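Local coordinates for flagellar motor switch protein FliG (Aquifex aeolicus, PDB 3HJL) that probably forms part of the rotor-mounted switch complex (C ring) at the base of the flagellar basal body, contacting motor components that determine the direction of rotation, at residues F238-I243 with L268-D273. Sequence-based numbering, arbitrary orientation.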
ATOM      1  N   PHE A 238     -32.940  -2.057   3.794  1.00 62.70           N
ATOM      2  CA  PHE A 238     -33.894  -2.889   4.536  1.00 58.53           C
ATOM      3  C   PHE A 238     -33.139  -3.914   5.378  1.00 55.95           C
ATOM      4  O   PHE A 238     -32.467  -4.840   4.832  1.00 58.25           O
ATOM      5  CB  PHE A 238     -34.918  -3.594   3.639  1.00 58.02           C
ATOM      6  CG  PHE A 238     -36.103  -4.135   4.410  1.00 51.47           C
ATOM      7  CD1 PHE A 238     -37.239  -3.353   4.593  1.00 52.50           C
ATOM      8  CD2 PHE A 238     -36.035  -5.370   5.043  1.00 56.20           C
ATOM      9  CE1 PHE A 238     -38.302  -3.809   5.349  1.00 56.00           C
ATOM     10  CE2 PHE A 238     -37.094  -5.837   5.800  1.00 59.41           C
ATOM     11  CZ  PHE A 238     -38.234  -5.054   5.955  1.00 59.12           C
ATOM     12  N   THR A 239     -33.278  -3.748   6.703  1.00 59.48           N
ATOM     13  CA  THR A 239     -32.622  -4.594   7.695  1.00 62.86           C
ATOM     14  C   THR A 239     -33.687  -5.457   8.366  1.00 64.30           C
ATOM     15  O   THR A 239     -34.889  -5.233   8.178  1.00 62.97           O
ATOM     16  CB  THR A 239     -31.852  -3.725   8.752  1.00 71.14           C
ATOM     17  OG1 THR A 239     -31.020  -4.564   9.561  1.00 86.73           O
ATOM     18  CG2 THR A 239     -32.808  -2.944   9.655  1.00 66.68           C
ATOM     19  N   PHE A 240     -33.248  -6.470   9.107  1.00 65.11           N
ATOM     20  CA  PHE A 240     -34.165  -7.363   9.816  1.00 57.29           C
ATOM     21  C   PHE A 240     -35.005  -6.606  10.864  1.00 59.15           C
ATOM     22  O   PHE A 240     -36.167  -6.932  11.092  1.00 65.36           O
ATOM     23  CB  PHE A 240     -33.393  -8.508  10.477  1.00 63.36           C
ATOM     24  CG  PHE A 240     -34.274  -9.637  10.955  1.00 66.47           C
ATOM     25  CD1 PHE A 240     -34.709 -10.612  10.073  1.00 65.57           C
ATOM     26  CD2 PHE A 240     -34.657  -9.725  12.286  1.00 70.38           C
ATOM     27  CE1 PHE A 240     -35.519 -11.652  10.505  1.00 68.11           C
ATOM     28  CE2 PHE A 240     -35.461 -10.767  12.725  1.00 65.25           C
ATOM     29  CZ  PHE A 240     -35.894 -11.725  11.833  1.00 67.43           C
ATOM     30  N   GLU A 241     -34.424  -5.569  11.457  1.00 59.47           N
ATOM     31  CA  GLU A 241     -35.121  -4.734  12.426  1.00 61.31           C
ATOM     32  C   GLU A 241     -36.308  -3.980  11.789  1.00 62.63           C
ATOM     33  O   GLU A 241     -37.310  -3.735  12.463  1.00 60.48           O
ATOM     34  CB  GLU A 241     -34.145  -3.740  13.068  1.00 73.92           C
ATOM     35  CG  GLU A 241     -32.991  -4.382  13.882  1.00 84.87           C
ATOM     36  CD  GLU A 241     -33.433  -4.974  15.219  1.00 91.12           C
ATOM     37  OE1 GLU A 241     -33.497  -4.220  16.217  1.00 90.45           O
ATOM     38  OE2 GLU A 241     -33.632  -6.207  15.288  1.00100.80           O
ATOM     39  N   ASP A 242     -36.231  -3.697  10.478  1.00 60.18           N
ATOM     40  CA  ASP A 242     -37.312  -2.983   9.754  1.00 60.19           C
ATOM     41  C   ASP A 242     -38.589  -3.815   9.556  1.00 59.70           C
ATOM     42  O   ASP A 242     -39.579  -3.311   9.031  1.00 63.65           O
ATOM     43  CB  ASP A 242     -36.832  -2.472   8.382  1.00 54.49           C
ATOM     44  CG  ASP A 242     -35.688  -1.482   8.487  1.00 52.22           C
ATOM     45  OD1 ASP A 242     -35.733  -0.593   9.377  1.00 56.09           O
ATOM     46  OD2 ASP A 242     -34.766  -1.559   7.635  1.00 53.96           O
ATOM     47  N   ILE A 243     -38.564  -5.086   9.949  1.00 65.76           N
ATOM     48  CA  ILE A 243     -39.776  -5.913   9.972  1.00 66.59           C
ATOM     49  C   ILE A 243     -40.889  -5.269  10.851  1.00 68.96           C
ATOM     50  O   ILE A 243     -42.080  -5.444  10.576  1.00 73.28           O
ATOM     51  CB  ILE A 243     -39.448  -7.371  10.421  1.00 60.14           C
ATOM     52  CG1 ILE A 243     -38.644  -8.085   9.321  1.00 66.85           C
ATOM     53  CG2 ILE A 243     -40.724  -8.153  10.705  1.00 57.80           C
ATOM     54  CD1 ILE A 243     -38.162  -9.498   9.689  1.00 58.18           C
ATOM     55  N   LEU A 268     -34.452 -16.593  16.764  1.00 61.04           N
ATOM     56  CA  LEU A 268     -33.670 -16.851  17.990  1.00 64.74           C
ATOM     57  C   LEU A 268     -32.881 -15.620  18.424  1.00 64.07           C
ATOM     58  O   LEU A 268     -32.825 -15.307  19.612  1.00 70.98           O
ATOM     59  CB  LEU A 268     -32.693 -18.024  17.807  1.00 63.25           C
ATOM     60  CG  LEU A 268     -33.248 -19.439  17.725  1.00 58.88           C
ATOM     61  CD1 LEU A 268     -32.108 -20.411  17.445  1.00 56.54           C
ATOM     62  CD2 LEU A 268     -33.962 -19.815  19.020  1.00 58.15           C
ATOM     63  N   GLY A 269     -32.280 -14.929  17.452  1.00 72.62           N
ATOM     64  CA  GLY A 269     -31.547 -13.682  17.707  1.00 78.28           C
ATOM     65  C   GLY A 269     -32.346 -12.420  17.404  1.00 80.79           C
ATOM     66  O   GLY A 269     -31.752 -11.373  17.117  1.00 76.45           O
ATOM     67  N   ALA A 270     -33.682 -12.505  17.496  1.00 81.16           N
ATOM     68  CA  ALA A 270     -34.575 -11.383  17.182  1.00 73.90           C
ATOM     69  C   ALA A 270     -35.180 -10.807  18.466  1.00 76.64           C
ATOM     70  O   ALA A 270     -35.354 -11.545  19.447  1.00 78.99           O
ATOM     71  CB  ALA A 270     -35.685 -11.839  16.250  1.00 65.35           C
ATOM     72  N   PRO A 271     -35.489  -9.482  18.474  1.00 73.38           N
ATOM     73  CA  PRO A 271     -36.186  -8.888  19.620  1.00 67.13           C
ATOM     74  C   PRO A 271     -37.580  -9.474  19.818  1.00 63.37           C
ATOM     75  O   PRO A 271     -38.177  -9.982  18.867  1.00 70.27           O
ATOM     76  CB  PRO A 271     -36.283  -7.406  19.244  1.00 67.81           C
ATOM     77  CG  PRO A 271     -35.233  -7.193  18.236  1.00 68.31           C
ATOM     78  CD  PRO A 271     -35.144  -8.456  17.471  1.00 69.73           C
ATOM     79  N   GLU A 272     -38.097  -9.368  21.037  1.00 65.22           N
ATOM     80  CA  GLU A 272     -39.364 -10.003  21.406  1.00 67.34           C
ATOM     81  C   GLU A 272     -40.562  -9.484  20.608  1.00 69.58           C
ATOM     82  O   GLU A 272     -41.465 -10.259  20.269  1.00 63.98           O
ATOM     83  CB  GLU A 272     -39.627  -9.844  22.918  1.00 66.86           C
ATOM     84  CG  GLU A 272     -40.762 -10.717  23.475  1.00 70.03           C
ATOM     85  CD  GLU A 272     -40.542 -12.210  23.237  1.00 76.98           C
ATOM     86  OE1 GLU A 272     -41.523 -12.907  22.887  1.00 83.61           O
ATOM     87  OE2 GLU A 272     -39.384 -12.675  23.357  1.00 78.77           O
ATOM     88  N   ASP A 273     -40.570  -8.184  20.314  1.00 65.53           N
ATOM     89  CA  ASP A 273     -41.668  -7.581  19.549  1.00 65.51           C
ATOM     90  C   ASP A 273     -41.724  -8.052  18.083  1.00 64.64           C
ATOM     91  O   ASP A 273     -42.804  -8.128  17.501  1.00 59.12           O
ATOM     92  CB  ASP A 273     -41.636  -6.052  19.640  1.00 70.76           C
ATOM     93  CG  ASP A 273     -40.422  -5.442  18.971  1.00 74.40           C
ATOM     94  OD1 ASP A 273     -39.284  -5.737  19.393  1.00 66.38           O
ATOM     95  OD2 ASP A 273     -40.622  -4.618  18.063  1.00 79.02           O
TER
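Phe240 and Ala270 make the apolar half of this small contact, the ring meeting the methyl group at its edge. CE2 of Phe240 lies 3.7 Å from CB of Ala270, which sits near the ring plane. With CG anti to the backbone N (chi1 -167°), the phenyl group extends across to the other segment, while one of its faces is covered by CD1 of Ile243, offset toward the rim. Gln309 of helix 302-320 and Ile274 of helix 272-279 also touch this buried ring.

Beside it, the carboxylate of Glu241 crosses the pyrrolidine of Pro271 at a slant: OE2 is 3.5 Å from CD of Pro271, and CG of the same proline is equally near. These are van der Waals contacts; a bend at chi2 (-73°) helps bring the acid group to the proline.

Both segments belong to the all-helical C-terminal domain of FliG, where the turn after helix 227-237 packs against the linker between helices 260-268 and 272-279, Pro271 serving as N-cap residue of the latter.

Hydrogen bonds shape the turn itself. Thr239 N donates to OD2 of Asp242 (2.8 Å, nearly straight at 174°), on its anti side but tilted well out of the carboxylate plane, and Asp242 N returns a bond to Thr239 O. Among the charged groups, Arg244 forms a salt bridge with Asp273 and a long, weak ion pair with Glu241, which probably eases the proximity of the two acids.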